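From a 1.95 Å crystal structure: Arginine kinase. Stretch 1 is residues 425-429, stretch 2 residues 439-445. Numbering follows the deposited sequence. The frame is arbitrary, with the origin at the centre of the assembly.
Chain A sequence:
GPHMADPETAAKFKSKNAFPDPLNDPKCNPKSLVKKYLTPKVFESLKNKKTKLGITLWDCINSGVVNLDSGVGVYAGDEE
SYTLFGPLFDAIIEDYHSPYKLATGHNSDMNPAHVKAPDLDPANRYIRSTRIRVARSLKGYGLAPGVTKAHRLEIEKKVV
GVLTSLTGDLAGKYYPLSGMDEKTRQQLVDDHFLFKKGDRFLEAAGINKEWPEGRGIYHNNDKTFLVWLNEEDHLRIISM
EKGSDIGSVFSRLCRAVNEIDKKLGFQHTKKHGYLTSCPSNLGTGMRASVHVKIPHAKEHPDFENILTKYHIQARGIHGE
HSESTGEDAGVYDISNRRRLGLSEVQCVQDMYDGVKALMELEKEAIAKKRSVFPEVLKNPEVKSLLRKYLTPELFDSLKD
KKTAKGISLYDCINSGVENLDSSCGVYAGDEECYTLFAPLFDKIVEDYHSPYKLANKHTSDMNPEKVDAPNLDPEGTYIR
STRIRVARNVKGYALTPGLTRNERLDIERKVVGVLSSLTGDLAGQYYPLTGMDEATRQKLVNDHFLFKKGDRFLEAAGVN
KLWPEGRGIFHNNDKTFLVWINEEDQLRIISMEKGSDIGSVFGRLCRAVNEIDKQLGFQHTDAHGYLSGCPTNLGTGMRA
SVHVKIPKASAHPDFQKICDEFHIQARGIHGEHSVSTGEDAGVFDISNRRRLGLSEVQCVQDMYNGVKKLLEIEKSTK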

ATOM      1  N   GLY A 425      -0.867  10.321  24.408  1.00 29.38           N
ATOM      2  CA  GLY A 425       0.268  10.725  23.604  1.00 28.25           C
ATOM      3  C   GLY A 425       1.352   9.675  23.515  1.00 25.45           C
ATOM      4  O   GLY A 425       2.431   9.941  22.978  1.00 27.43           O
ATOM      5  N   VAL A 426       1.074   8.484  24.043  1.00 18.49           N
ATOM      6  CA  VAL A 426       2.056   7.403  24.010  1.00 18.03           C
ATOM      7  C   VAL A 426       1.475   6.116  23.436  1.00 21.01           C
ATOM      8  O   VAL A 426       0.420   5.638  23.872  1.00 18.12           O
ATOM      9  N   TYR A 427       2.170   5.566  22.447  1.00 15.31           N
ATOM     10  CA  TYR A 427       1.765   4.305  21.850  1.00 16.70           C
ATOM     11  C   TYR A 427       2.922   3.335  22.009  1.00 17.54           C
ATOM     12  O   TYR A 427       4.073   3.751  21.973  1.00 16.16           O
ATOM     13  N   ALA A 428       2.627   2.052  22.202  1.00 10.73           N
ATOM     14  CA  ALA A 428       3.682   1.035  22.247  1.00 11.82           C
ATOM     15  C   ALA A 428       3.852   0.403  20.866  1.00 14.25           C
ATOM     16  O   ALA A 428       2.864   0.004  20.243  1.00 13.91           O
ATOM     17  N   GLY A 429       5.090   0.310  20.383  1.00 17.08           N
ATOM     18  CA  GLY A 429       5.348  -0.296  19.086  1.00 14.31           C
ATOM     19  C   GLY A 429       5.410  -1.812  19.185  1.00 12.21           C
ATOM     20  O   GLY A 429       5.228  -2.525  18.193  1.00 14.79           O
ATOM     21  N   PRO A 439       9.497   3.030  32.976  1.00 16.19           N
ATOM     22  CA  PRO A 439       9.448   4.259  33.775  1.00 18.87           C
ATOM     23  C   PRO A 439       8.475   5.294  33.217  1.00 19.76           C
ATOM     24  O   PRO A 439       7.963   6.109  33.991  1.00 20.55           O
ATOM     25  N   LEU A 440       8.207   5.255  31.913  1.00 19.25           N
ATOM     26  CA  LEU A 440       7.184   6.122  31.331  1.00 20.21           C
ATOM     27  C   LEU A 440       5.817   5.439  31.253  1.00 21.79           C
ATOM     28  O   LEU A 440       4.806   6.006  31.682  1.00 19.35           O
ATOM     29  N   PHE A 441       5.791   4.229  30.694  1.00 17.62           N
ATOM     30  CA  PHE A 441       4.537   3.509  30.476  1.00 18.09           C
ATOM     31  C   PHE A 441       3.787   3.168  31.770  1.00 20.00           C
ATOM     32  O   PHE A 441       2.557   3.243  31.802  1.00 18.73           O
ATOM     33  N   ASP A 442       4.511   2.793  32.828  1.00 19.01           N
ATOM     34  CA  ASP A 442       3.859   2.450  34.099  1.00 18.60           C
ATOM     35  C   ASP A 442       3.028   3.615  34.611  1.00 18.60           C
ATOM     36  O   ASP A 442       1.901   3.438  35.074  1.00 18.44           O
ATOM     37  N   LYS A 443       3.604   4.811  34.530  1.00 14.42           N
ATOM     38  CA  LYS A 443       2.950   6.018  35.021  1.00 19.26           C
ATOM     39  C   LYS A 443       1.704   6.370  34.210  1.00 22.15           C
ATOM     40  O   LYS A 443       0.700   6.823  34.762  1.00 22.73           O
ATOM     41  N   ILE A 444       1.766   6.165  32.899  1.00 21.27           N
ATOM     42  CA  ILE A 444       0.614   6.451  32.040  1.00 20.52           C
ATOM     43  C   ILE A 444      -0.483   5.403  32.210  1.00 18.04           C
ATOM     44  O   ILE A 444      -1.667   5.743  32.275  1.00 19.33           O
ATOM     45  N   VAL A 445      -0.090   4.133  32.303  1.00 17.61           N
ATOM     46  CA  VAL A 445      -1.060   3.062  32.544  1.00 20.68           C
ATOM     47  C   VAL A 445      -1.822   3.280  33.853  1.00 22.38           C
ATOM     48  O   VAL A 445      -3.055   3.202  33.887  1.00 19.77           O
TER

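A helix packed against an irregular segment often makes its contact through one stripe of apolar residues, while its polar residues face elsewhere. Residues 439-445 of arginine kinase, a section within a longer helix, illustrate the principle against the loop 425-429. No hydrogen bond crosses between the two stretches; the contact is largely apolar, its closest polar approach being a carbonyl oxygen, and buries 216 Å² in total.

Pro-439, at the start of the section, lies out of reach of the loop, yet its carbonyl O accepts a hydrogen bond from Lys-443 NZ at 2.8 Å. Leu-440 points toward the loop; with chi1 t and chi2 p it brings CD2 to 4.1 Å from Val-426 CG2, a relatively loose contact. Phe-441 leaves the helix sideways, but its m rotamer (chi1 -83°, chi2 91°) carries the end of the ring nearer to the loop. There Phe-441 CZ lies 3.5 Å from Val-426 CG1 and Phe-441 CE2 lies 3.8 Å from Ala-428 CB. Between these residues in sequence, Tyr-427 offers its backbone instead: its O sits 3.6 Å from Phe-441 CZ, at the ring edge and near the ring plane, while its own side chain, chi1 m, points away from the helix.

Asp-442 (chi1 m) and Lys-443 take no part in the contact. Lys-443 is exposed, and its m, t, t, p chain curls back to the Pro-439 carbonyl one turn earlier. Ile-444 then returns to the loop side, one turn after Leu-440, whose O accepts a backbone hydrogen bond from Ile-444 N at 3.3 Å. The chi1 of Ile-444 is m and its chi2, 142°, falls between wells; Ile-444 CD1 reaches Val-426 CG2 at 3.5 Å. Val-445 (chi1 t) is buried but beyond reach of the loop.

Val-426, pointing toward the helix with chi1 t, thus touches all three contacting helix residues.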

ATOM      1  CB  VAL A 426       2.660   7.141  25.394  1.00 16.03           C
ATOM      2  CG1 VAL A 426       3.829   6.179  25.283  1.00 14.13           C
ATOM      3  CG2 VAL A 426       3.151   8.445  25.995  1.00 21.56           C
ATOM      4  CB  TYR A 427       1.443   4.505  20.370  1.00 15.49           C
ATOM      5  CG  TYR A 427       0.176   5.289  20.114  1.00 16.22           C
ATOM      6  CD1 TYR A 427       0.169   6.682  20.139  1.00 18.64           C
ATOM      7  CD2 TYR A 427      -1.011   4.636  19.848  1.00 17.44           C
ATOM      8  CE1 TYR A 427      -1.003   7.399  19.901  1.00 20.44           C
ATOM      9  CE2 TYR A 427      -2.176   5.337  19.606  1.00 22.18           C
ATOM     10  CZ  TYR A 427      -2.174   6.708  19.635  1.00 23.19           C
ATOM     11  OH  TYR A 427      -3.353   7.383  19.390  1.00 25.29           O
ATOM     12  CB  ALA A 428       3.341  -0.035  23.285  1.00 14.47           C
ATOM     13  CB  PRO A 439      10.886   4.775  33.702  1.00 18.52           C
ATOM     14  CG  PRO A 439      11.698   3.536  33.624  1.00 20.76           C
ATOM     15  CD  PRO A 439      10.892   2.607  32.737  1.00 18.89           C
ATOM     16  CB  LEU A 440       7.589   6.607  29.933  1.00 19.05           C
ATOM     17  CG  LEU A 440       6.512   7.496  29.302  1.00 17.90           C
ATOM     18  CD1 LEU A 440       6.324   8.734  30.158  1.00 19.23           C
ATOM     19  CD2 LEU A 440       6.816   7.884  27.859  1.00 16.52           C
ATOM     20  CB  PHE A 441       4.771   2.237  29.650  1.00 14.03           C
ATOM     21  CG  PHE A 441       4.813   2.471  28.160  1.00 19.39           C
ATOM     22  CD1 PHE A 441       6.018   2.732  27.516  1.00 20.03           C
ATOM     23  CD2 PHE A 441       3.645   2.411  27.400  1.00 19.11           C
ATOM     24  CE1 PHE A 441       6.065   2.945  26.149  1.00 20.46           C
ATOM     25  CE2 PHE A 441       3.678   2.620  26.033  1.00 20.15           C
ATOM     26  CZ  PHE A 441       4.895   2.886  25.404  1.00 19.93           C
ATOM     27  CB  ASP A 442       4.886   2.085  35.171  1.00 17.96           C
ATOM     28  CG  ASP A 442       5.559   0.760  34.915  1.00 20.84           C
ATOM     29  OD1 ASP A 442       5.165   0.064  33.956  1.00 21.37           O
ATOM     30  OD2 ASP A 442       6.477   0.415  35.692  1.00 18.87           O
ATOM     31  CB  LYS A 443       3.934   7.194  35.024  1.00 21.30           C
ATOM     32  CG  LYS A 443       5.015   7.078  36.095  1.00 26.14           C
ATOM     33  CD  LYS A 443       6.084   8.160  35.960  1.00 32.65           C
ATOM     34  CE  LYS A 443       7.225   7.947  36.962  1.00 34.84           C
ATOM     35  NZ  LYS A 443       7.991   6.684  36.702  1.00 31.55           N
ATOM     36  CB  ILE A 444       1.026   6.593  30.564  1.00 21.36           C
ATOM     37  CG1 ILE A 444       1.711   7.938  30.349  1.00 25.34           C
ATOM     38  CG2 ILE A 444      -0.177   6.513  29.646  1.00 20.15           C
ATOM     39  CD1 ILE A 444       2.853   7.868  29.392  1.00 26.04           C
ATOM     40  CB  VAL A 445      -0.391   1.680  32.574  1.00 20.41           C
ATOM     41  CG1 VAL A 445      -1.330   0.646  33.190  1.00 15.78           C
ATOM     42  CG2 VAL A 445       0.020   1.256  31.177  1.00 21.27           C
TER